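Long-range contacts in malonyl-CoA-[acyl-carrier-protein] transacylase (Coxiella burnetii, PDB 3TQE), which probably transfers the malonyl group of malonyl-CoA to holo-acyl carrier protein, a step that supplies fatty acid synthesis: residues A[7-13]-A[273-279]; A[33-37]-A[49-53]; A[204-210]-A[254-259]. One frame throughout, in Å; residues are numbered along the deposited sequence.

Contact 1. Residues A[7-13]-A[273-279]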
loop_
_atom_site.group_PDB
_atom_site.type_symbol
_atom_site.label_atom_id
_atom_site.label_comp_id
_atom_site.label_asym_id
_atom_site.label_seq_id
_atom_site.Cartn_x
_atom_site.Cartn_y
_atom_site.Cartn_z
ATOM N N SER A 7 14.181 -6.028 16.642
ATOM C CA SER A 7 14.149 -5.786 15.217
ATOM C C SER A 7 12.717 -5.476 14.819
ATOM O O SER A 7 11.781 -5.990 15.419
ATOM C CB SER A 7 14.702 -6.996 14.478
ATOM O OG SER A 7 15.988 -7.332 15.003
ATOM N N PHE A 8 12.570 -4.621 13.813
ATOM C CA PHE A 8 11.236 -4.218 13.408
ATOM C C PHE A 8 11.203 -3.836 11.965
ATOM O O PHE A 8 12.226 -3.501 11.368
ATOM C CB PHE A 8 10.708 -3.074 14.292
ATOM C CG PHE A 8 11.454 -1.771 14.141
ATOM C CD1 PHE A 8 10.908 -0.724 13.435
ATOM C CD2 PHE A 8 12.721 -1.595 14.685
ATOM C CE1 PHE A 8 11.591 0.493 13.289
ATOM C CE2 PHE A 8 13.409 -0.381 14.553
ATOM C CZ PHE A 8 12.849 0.660 13.841
ATOM N N ALA A 9 9.987 -3.880 11.442
ATOM C CA ALA A 9 9.717 -3.517 10.081
ATOM C C ALA A 9 8.723 -2.378 10.072
ATOM O O ALA A 9 7.881 -2.290 10.959
ATOM C CB ALA A 9 9.110 -4.711 9.370
ATOM N N PHE A 10 8.858 -1.496 9.096
ATOM C CA PHE A 10 7.816 -0.546 8.798
ATOM C C PHE A 10 6.999 -1.042 7.633
ATOM O O PHE A 10 7.532 -1.479 6.619
ATOM C CB PHE A 10 8.407 0.812 8.403
ATOM C CG PHE A 10 8.569 1.753 9.526
ATOM C CD1 PHE A 10 8.851 1.328 10.803
ATOM C CD2 PHE A 10 8.397 3.069 9.303
ATOM C CE1 PHE A 10 8.962 2.232 11.823
ATOM C CE2 PHE A 10 8.531 3.976 10.347
ATOM C CZ PHE A 10 8.823 3.543 11.584
ATOM N N VAL A 11 5.694 -0.979 7.794
ATOM C CA VAL A 11 4.764 -1.304 6.747
ATOM C C VAL A 11 3.911 -0.107 6.418
ATOM O O VAL A 11 3.399 0.572 7.300
ATOM C CB VAL A 11 3.912 -2.564 7.052
ATOM C CG1 VAL A 11 4.840 -3.779 7.126
ATOM C CG2 VAL A 11 3.060 -2.444 8.328
ATOM N N PHE A 12 3.803 0.185 5.131
ATOM C CA PHE A 12 3.192 1.410 4.667
ATOM C C PHE A 12 1.886 1.116 3.979
ATOM O O PHE A 12 1.858 0.389 2.991
ATOM C CB PHE A 12 4.118 2.108 3.676
ATOM C CG PHE A 12 5.399 2.578 4.282
ATOM C CD1 PHE A 12 5.528 3.859 4.763
ATOM C CD2 PHE A 12 6.464 1.724 4.411
ATOM C CE1 PHE A 12 6.713 4.308 5.299
ATOM C CE2 PHE A 12 7.636 2.166 4.951
ATOM C CZ PHE A 12 7.766 3.464 5.369
ATOM N N PRO A 13 0.805 1.682 4.484
ATOM C CA PRO A 13 -0.459 1.426 3.875
ATOM C C PRO A 13 -0.709 2.158 2.579
ATOM O O PRO A 13 -0.095 3.169 2.280
ATOM C CB PRO A 13 -1.446 1.889 4.914
ATOM C CG PRO A 13 -0.795 2.766 5.711
ATOM C CD PRO A 13 0.657 2.433 5.722
ATOM N N ILE A 273 11.776 -10.973 12.437
ATOM C CA ILE A 273 11.176 -9.702 12.749
ATOM C C ILE A 273 9.712 -9.940 12.970
ATOM O O ILE A 273 9.008 -10.334 12.022
ATOM C CB ILE A 273 11.373 -8.724 11.589
ATOM C CG1 ILE A 273 12.871 -8.481 11.361
ATOM C CG2 ILE A 273 10.558 -7.449 11.846
ATOM C CD1 ILE A 273 13.243 -7.825 10.068
ATOM N N LYS A 274 9.242 -9.670 14.181
ATOM C CA LYS A 274 7.853 -9.894 14.525
ATOM C C LYS A 274 7.188 -8.651 15.068
ATOM O O LYS A 274 6.080 -8.732 15.530
ATOM C CB LYS A 274 7.699 -11.068 15.495
ATOM C CG LYS A 274 8.244 -12.321 14.863
ATOM C CD LYS A 274 7.766 -13.621 15.462
ATOM C CE LYS A 274 8.183 -14.773 14.559
ATOM N NZ LYS A 274 9.484 -14.500 13.842
ATOM N N VAL A 275 7.858 -7.507 14.969
ATOM C CA VAL A 275 7.305 -6.232 15.389
ATOM C C VAL A 275 7.223 -5.369 14.149
ATOM O O VAL A 275 8.185 -5.228 13.411
ATOM C CB VAL A 275 8.184 -5.531 16.412
ATOM C CG1 VAL A 275 7.655 -4.168 16.730
ATOM C CG2 VAL A 275 8.265 -6.389 17.661
ATOM N N PHE A 276 6.025 -4.894 13.887
ATOM C CA PHE A 276 5.725 -4.111 12.696
ATOM C C PHE A 276 5.168 -2.773 13.151
ATOM O O PHE A 276 4.361 -2.711 14.076
ATOM C CB PHE A 276 4.650 -4.820 11.868
ATOM C CG PHE A 276 5.088 -6.157 11.339
ATOM C CD1 PHE A 276 5.603 -6.285 10.063
ATOM C CD2 PHE A 276 5.034 -7.281 12.140
ATOM C CE1 PHE A 276 6.018 -7.507 9.592
ATOM C CE2 PHE A 276 5.469 -8.519 11.652
ATOM C CZ PHE A 276 5.965 -8.617 10.401
HETATM N N MSE A 277 5.564 -1.707 12.478
HETATM C CA MSE A 277 5.003 -0.387 12.729
HETATM C C MSE A 277 4.266 -0.006 11.482
HETATM O O MSE A 277 4.825 -0.100 10.386
HETATM C CB MSE A 277 6.088 0.652 12.956
HETATM C CG MSE A 277 6.526 0.771 14.342
HETATM SE SE MSE A 277 7.463 -0.796 14.802
HETATM C CE MSE A 277 8.078 -0.200 16.546
ATOM N N GLU A 278 3.019 0.399 11.644
ATOM C CA GLU A 278 2.205 0.795 10.523
ATOM C C GLU A 278 2.414 2.282 10.296
ATOM O O GLU A 278 2.015 3.130 11.103
ATOM C CB GLU A 278 0.742 0.434 10.755
ATOM C CG GLU A 278 -0.167 0.748 9.576
ATOM C CD GLU A 278 -1.396 -0.154 9.435
ATOM O OE1 GLU A 278 -1.772 -0.884 10.386
ATOM O OE2 GLU A 278 -1.983 -0.135 8.323
ATOM N N CYS A 279 3.148 2.588 9.244
ATOM C CA CYS A 279 3.587 3.940 8.980
ATOM C C CYS A 279 2.628 4.605 8.025
ATOM O O CYS A 279 2.904 4.799 6.860
ATOM C CB CYS A 279 5.007 3.936 8.456
ATOM S SG CYS A 279 5.791 5.542 8.494
HETATM O O HOH W 1 11.158 -8.524 16.146
#
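Cys279, just past the end of its strand, brings its sulfur against two phenylalanines of the other strand: SG lies 3.5 Å from Phe12 CE1 and approaches the Phe10 ring obliquely, 4.6 Å from its centroid. With SG anti to the backbone N (chi1 -165°), the thiol reaches both rings, while CB sits off-centre over Phe12. Further along the same face, Met277, present as selenomethionine, bends at chi2 (69°) and in one of its two conformers brings SE to 3.7 Å from Phe8 CD1, a Met-aromatic contact; its CB packs against Phe10 CE1. Strands 9-12 and 275-278 are the two inner strands of the four-stranded parallel sheet, and the ladder between them is regular: Ala9 N to Val275 O, Met277 N to Ala9 O, Val11 N to Met277 O at 2.9 Å and nearly straight (174°), and Cys279 N to Val11 O at 2.8 Å. On the other face Phe276 CD1 touches Ala9 CB, and Val11 CG1 meets the Phe276 ring at its edge, 3.9 Å from CD1. The buried Glu278 carboxylate accepts hydrogen bonds from the backbone N of Leu285 and Ala286.

Contact 2. Residues A[33-37]-A[49-53]; sequences VLETF and WALVQ
Segments 33-37 and 49-53, parts of helices 31-44 and 48-54, run at 113° to each other with their axes 11.3 Å apart, and the backbones come closest at Phe37 and Trp49, whose CA atoms are 5.8 Å apart. The wide gap is filled mainly by the Trp49 indole, whose CG stands anti to the backbone N (chi1 -178°), carrying the ring system across to the first helix. There it makes an edge-to-face (T-shaped) pair with Phe37: the six-membered ring presents its edge, CE3 lies over the centre of the phenyl face, the centroids are 4.8 Å apart and the planes meet at 69°. Leu34 comes onto one indole face, its CD2 3.3 Å from the centroid of the five-membered ring and almost on the ring normal, a CH-pi contact. Gln53 CG, from the tryptophan's own helix, lies over the rim of the opposite face, so the indole is clamped between the two. At its far rim Val33 CG1 touches Trp49 CZ3 at 3.8 Å, while Val52 CG2 reaches Phe37 CE1 at 4.2 Å. Helix 63-83 backs this junction, with Thr72 against Phe37 and Ala69 against Val52. A water between Phe37 O and Trp49 N makes only weak bonds. Cohesion between the two segments therefore rests on aromatic edge-to-face, CH-pi and dispersion contacts, most of them made by one indole.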
loop_
_atom_site.group_PDB
_atom_site.type_symbol
_atom_site.label_atom_id
_atom_site.label_comp_id
_atom_site.label_asym_id
_atom_site.label_seq_id
_atom_site.Cartn_x
_atom_site.Cartn_y
_atom_site.Cartn_z
ATOM N N VAL A 33 4.391 17.588 9.842
ATOM C CA VAL A 33 3.253 17.090 9.073
ATOM C C VAL A 33 2.802 18.133 8.090
ATOM O O VAL A 33 2.708 17.867 6.908
ATOM C CB VAL A 33 2.095 16.650 9.961
ATOM C CG1 VAL A 33 0.893 16.278 9.140
ATOM C CG2 VAL A 33 2.544 15.489 10.842
ATOM N N LEU A 34 2.561 19.332 8.556
ATOM C CA LEU A 34 2.096 20.363 7.638
ATOM C C LEU A 34 3.179 20.703 6.642
ATOM O O LEU A 34 2.876 20.968 5.475
ATOM C CB LEU A 34 1.596 21.583 8.392
ATOM C CG LEU A 34 0.246 21.386 9.091
ATOM C CD1 LEU A 34 -0.050 22.598 9.950
ATOM C CD2 LEU A 34 -0.888 21.135 8.138
ATOM N N GLU A 35 4.430 20.711 7.069
ATOM C CA GLU A 35 5.527 20.978 6.140
ATOM C C GLU A 35 5.567 19.934 5.026
ATOM O O GLU A 35 5.796 20.250 3.865
ATOM C CB GLU A 35 6.855 21.038 6.864
ATOM C CG GLU A 35 8.041 21.391 5.974
ATOM C CD GLU A 35 8.171 22.881 5.684
ATOM O OE1 GLU A 35 7.134 23.570 5.513
ATOM O OE2 GLU A 35 9.327 23.369 5.601
ATOM N N THR A 36 5.325 18.694 5.375
ATOM C CA THR A 36 5.330 17.623 4.387
ATOM C C THR A 36 4.172 17.790 3.416
ATOM O O THR A 36 4.333 17.624 2.220
ATOM C CB THR A 36 5.288 16.256 5.108
ATOM O OG1 THR A 36 6.466 16.150 5.921
ATOM C CG2 THR A 36 5.250 15.079 4.137
ATOM N N PHE A 37 2.998 18.106 3.922
ATOM C CA PHE A 37 1.868 18.339 3.056
ATOM C C PHE A 37 2.102 19.571 2.205
ATOM O O PHE A 37 1.652 19.602 1.065
ATOM C CB PHE A 37 0.561 18.436 3.838
ATOM C CG PHE A 37 -0.056 17.102 4.119
ATOM C CD1 PHE A 37 -1.025 16.588 3.296
ATOM C CD2 PHE A 37 0.393 16.320 5.164
ATOM C CE1 PHE A 37 -1.560 15.346 3.528
ATOM C CE2 PHE A 37 -0.145 15.063 5.389
ATOM C CZ PHE A 37 -1.120 14.587 4.581
ATOM N N TRP A 49 -3.429 19.255 2.069
ATOM C CA TRP A 49 -3.910 19.157 3.446
ATOM C C TRP A 49 -5.381 19.550 3.549
ATOM O O TRP A 49 -6.170 18.864 4.167
ATOM C CB TRP A 49 -3.070 20.031 4.336
ATOM C CG TRP A 49 -3.435 19.974 5.768
ATOM C CD1 TRP A 49 -4.011 20.962 6.486
ATOM C CD2 TRP A 49 -3.210 18.893 6.673
ATOM N NE1 TRP A 49 -4.150 20.578 7.806
ATOM C CE2 TRP A 49 -3.671 19.304 7.943
ATOM C CE3 TRP A 49 -2.672 17.624 6.535
ATOM C CZ2 TRP A 49 -3.618 18.479 9.056
ATOM C CZ3 TRP A 49 -2.586 16.814 7.648
ATOM C CH2 TRP A 49 -3.061 17.242 8.895
ATOM N N ALA A 50 -5.750 20.631 2.867
ATOM C CA ALA A 50 -7.113 21.073 2.857
ATOM C C ALA A 50 -8.028 20.023 2.282
ATOM O O ALA A 50 -9.113 19.772 2.802
ATOM C CB ALA A 50 -7.226 22.366 2.085
ATOM N N LEU A 51 -7.567 19.344 1.235
ATOM C CA LEU A 51 -8.369 18.315 0.631
ATOM C C LEU A 51 -8.560 17.168 1.600
ATOM O O LEU A 51 -9.654 16.673 1.757
ATOM C CB LEU A 51 -7.718 17.834 -0.668
ATOM C CG LEU A 51 -8.473 16.840 -1.536
ATOM C CD1 LEU A 51 -7.937 16.935 -2.967
ATOM C CD2 LEU A 51 -8.354 15.433 -1.066
ATOM N N VAL A 52 -7.494 16.739 2.262
ATOM C CA VAL A 52 -7.588 15.612 3.158
ATOM C C VAL A 52 -8.394 15.946 4.391
ATOM O O VAL A 52 -9.079 15.090 4.913
ATOM C CB VAL A 52 -6.178 15.152 3.544
ATOM C CG1 VAL A 52 -6.208 14.178 4.670
ATOM C CG2 VAL A 52 -5.485 14.570 2.299
ATOM N N GLN A 53 -8.324 17.185 4.855
ATOM C CA GLN A 53 -9.059 17.555 6.074
ATOM C C GLN A 53 -10.517 17.771 5.821
ATOM O O GLN A 53 -11.336 17.417 6.661
ATOM C CB GLN A 53 -8.428 18.768 6.737
ATOM C CG GLN A 53 -6.999 18.494 7.218
ATOM C CD GLN A 53 -6.895 17.212 8.010
ATOM O OE1 GLN A 53 -7.623 17.011 8.974
ATOM N NE2 GLN A 53 -5.996 16.330 7.596
HETATM O O HOH W 2 -1.023 21.524 2.123
#

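Contact 3. Residues A[204-210]-A[254-259]; sequences SHCPLMQ and QLVRPV. With GLY (glycine), chain B.
The active site of this acyltransferase is built around a serine-histidine pair, predicted to be Ser96 and His205, and the contact between 204-210 and 254-259 holds the histidine in place. Ser96 lies in a GxSxG sequence, consistent with the nucleophile elbow of the family, and its OG is hydrogen-bonded to His205 NE2. On the other side of the imidazole, His205 ND1 donates to Gln254 O at 2.7 Å; this oxygen lies in the ring plane, although the donor is tilted 24° from the carbonyl plane. Arg257 O offers His205 ND1 a second, weak bond at 3.3 Å. Main-chain carbonyls thus meet ND1 and help fix the rotation of the ring. Val259 CG2 covers one face of the imidazole, 3.5 Å from its centroid and nearly over its centre. The histidine backbone is tied down as well, its N forming a weak bond to Leu255 O. Gln254 sends its side chain to Arg121 and to Ser96 O, linking this loop to the nucleophile. Away from the site, Val256 CG1 packs against the turn at 206-210, 4.0 Å from Met209 CB and close to Gln210 N. A glycine molecule occupies the pocket, also hydrogen-bonded to Arg121; in one conformer of Ser204, the glycine N donates to OG at 3.2 Å, and its OXT lies 3.2 Å from His205 NE2.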
loop_
_atom_site.group_PDB
_atom_site.type_symbol
_atom_site.label_atom_id
_atom_site.label_comp_id
_atom_site.label_asym_id
_atom_site.label_seq_id
_atom_site.Cartn_x
_atom_site.Cartn_y
_atom_site.Cartn_z
ATOM N N SER A 204 -7.207 -3.067 -10.149
ATOM C CA SER A 204 -5.761 -3.007 -10.046
ATOM C C SER A 204 -5.144 -4.395 -9.946
ATOM O O SER A 204 -5.830 -5.375 -9.659
ATOM C CB SER A 204 -5.364 -2.134 -8.855
ATOM O OG SER A 204 -5.950 -2.586 -7.658
ATOM N N HIS A 205 -3.848 -4.466 -10.225
ATOM C CA HIS A 205 -3.067 -5.669 -10.066
ATOM C C HIS A 205 -3.561 -6.800 -10.896
ATOM O O HIS A 205 -3.619 -7.920 -10.428
ATOM C CB HIS A 205 -3.005 -6.053 -8.593
ATOM C CG HIS A 205 -2.480 -4.946 -7.775
ATOM N ND1 HIS A 205 -1.212 -4.456 -7.954
ATOM C CD2 HIS A 205 -3.068 -4.146 -6.859
ATOM C CE1 HIS A 205 -1.030 -3.419 -7.152
ATOM N NE2 HIS A 205 -2.151 -3.199 -6.498
ATOM N N CYS A 206 -3.894 -6.478 -12.136
ATOM C CA CYS A 206 -4.263 -7.469 -13.109
ATOM C C CYS A 206 -3.934 -6.932 -14.469
ATOM O O CYS A 206 -3.612 -5.764 -14.610
ATOM C CB CYS A 206 -5.744 -7.846 -12.971
ATOM S SG CYS A 206 -6.942 -6.749 -13.695
ATOM N N PRO A 207 -4.025 -7.766 -15.500
ATOM C CA PRO A 207 -3.623 -7.316 -16.822
ATOM C C PRO A 207 -4.434 -6.167 -17.405
ATOM O O PRO A 207 -3.969 -5.505 -18.327
ATOM C CB PRO A 207 -3.796 -8.582 -17.663
ATOM C CG PRO A 207 -3.556 -9.655 -16.723
ATOM C CD PRO A 207 -4.164 -9.228 -15.454
ATOM N N LEU A 208 -5.606 -5.873 -16.857
ATOM C CA LEU A 208 -6.331 -4.698 -17.315
ATOM C C LEU A 208 -5.611 -3.393 -17.044
ATOM O O LEU A 208 -5.935 -2.379 -17.637
ATOM C CB LEU A 208 -7.717 -4.631 -16.702
ATOM C CG LEU A 208 -8.605 -5.809 -17.068
ATOM C CD1 LEU A 208 -9.940 -5.594 -16.415
ATOM C CD2 LEU A 208 -8.730 -5.942 -18.589
HETATM N N MSE A 209 -4.625 -3.424 -16.152
HETATM C CA MSE A 209 -3.835 -2.249 -15.887
HETATM C C MSE A 209 -2.704 -2.064 -16.880
HETATM O O MSE A 209 -1.971 -1.089 -16.784
HETATM C CB MSE A 209 -3.265 -2.322 -14.484
HETATM C CG MSE A 209 -4.230 -2.110 -13.385
HETATM SE SE MSE A 209 -5.146 -0.385 -13.388
HETATM C CE MSE A 209 -6.793 -0.975 -14.197
ATOM N N GLN A 210 -2.546 -2.965 -17.853
ATOM C CA GLN A 210 -1.415 -2.829 -18.735
ATOM C C GLN A 210 -1.332 -1.449 -19.427
ATOM O O GLN A 210 -0.253 -0.903 -19.553
ATOM C CB GLN A 210 -1.377 -3.949 -19.760
ATOM C CG GLN A 210 -0.090 -3.970 -20.560
ATOM C CD GLN A 210 1.151 -4.257 -19.723
ATOM O OE1 GLN A 210 1.179 -5.195 -18.933
ATOM N NE2 GLN A 210 2.189 -3.434 -19.901
ATOM N N GLN A 254 4.254 -4.280 -10.764
ATOM C CA GLN A 254 3.328 -4.260 -9.655
ATOM C C GLN A 254 1.918 -3.984 -10.102
ATOM O O GLN A 254 0.990 -4.503 -9.521
ATOM C CB GLN A 254 3.773 -3.177 -8.654
ATOM C CG GLN A 254 3.043 -3.186 -7.351
ATOM C CD GLN A 254 3.032 -1.811 -6.698
ATOM O OE1 GLN A 254 2.713 -0.804 -7.316
ATOM N NE2 GLN A 254 3.341 -1.782 -5.435
ATOM N N LEU A 255 1.764 -3.154 -11.127
ATOM C CA LEU A 255 0.465 -2.693 -11.569
ATOM C C LEU A 255 -0.361 -3.827 -12.125
ATOM O O LEU A 255 -1.578 -3.769 -12.080
ATOM C CB LEU A 255 0.610 -1.626 -12.632
ATOM C CG LEU A 255 1.238 -0.332 -12.139
ATOM C CD1 LEU A 255 1.735 0.492 -13.337
ATOM C CD2 LEU A 255 0.259 0.406 -11.266
ATOM N N VAL A 256 0.299 -4.822 -12.690
ATOM C CA VAL A 256 -0.390 -5.880 -13.424
ATOM C C VAL A 256 -0.311 -7.245 -12.779
ATOM O O VAL A 256 -0.824 -8.220 -13.341
ATOM C CB VAL A 256 0.093 -5.940 -14.884
ATOM C CG1 VAL A 256 -0.290 -4.683 -15.614
ATOM C CG2 VAL A 256 1.613 -6.179 -14.955
ATOM N N ARG A 257 0.311 -7.326 -11.610
ATOM C CA ARG A 257 0.506 -8.578 -10.927
ATOM C C ARG A 257 0.039 -8.453 -9.495
ATOM O O ARG A 257 -0.056 -7.359 -8.966
ATOM C CB ARG A 257 1.978 -8.969 -10.982
ATOM C CG ARG A 257 2.411 -9.384 -12.357
ATOM C CD ARG A 257 1.648 -10.606 -12.820
ATOM N NE ARG A 257 2.363 -11.841 -12.525
ATOM C CZ ARG A 257 2.949 -12.603 -13.445
ATOM N NH1 ARG A 257 2.892 -12.270 -14.729
ATOM N NH2 ARG A 257 3.588 -13.704 -13.081
ATOM N N PRO A 258 -0.229 -9.585 -8.851
ATOM C CA PRO A 258 -0.770 -9.504 -7.507
ATOM C C PRO A 258 0.202 -8.968 -6.492
ATOM O O PRO A 258 1.405 -9.167 -6.609
ATOM C CB PRO A 258 -1.132 -10.939 -7.155
ATOM C CG PRO A 258 -0.560 -11.726 -8.155
ATOM C CD PRO A 258 -0.259 -10.954 -9.365
ATOM N N VAL A 259 -0.360 -8.313 -5.494
ATOM C CA VAL A 259 0.397 -7.861 -4.343
ATOM C C VAL A 259 0.552 -9.061 -3.417
ATOM O O VAL A 259 -0.412 -9.554 -2.831
ATOM C CB VAL A 259 -0.337 -6.740 -3.620
ATOM C CG1 VAL A 259 0.342 -6.355 -2.313
ATOM C CG2 VAL A 259 -0.453 -5.553 -4.533
HETATM N N GLY B . -4.895 -1.676 -4.808
HETATM C CA GLY B . -4.606 -0.216 -4.629
HETATM C C GLY B . -3.586 0.310 -5.624
HETATM O O GLY B . -2.910 1.340 -5.432
HETATM O OXT GLY B . -3.399 -0.308 -6.658
#

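In the fold
Contacts 1 and 2 are both buried, but they differ in chemistry: contact 1 joins neighbouring strands by a backbone ladder with sulfur and aromatic groups on one face, whereas contact 2 joins two helices through side chains around an indole, far from the annotated sites. Contact 3, only partly buried, pairs loops and relies on main-chain carbonyls to hold a histidine. The centres of contacts 1 and 3 are about 25 Å apart. Strand 91-94, next to 9-12 in the sheet of contact 1, leads to Ser96, the partner of His205 in contact 3. Residues 33-53 and 204-259 both fall within the long span of chain between the strands of contact 1.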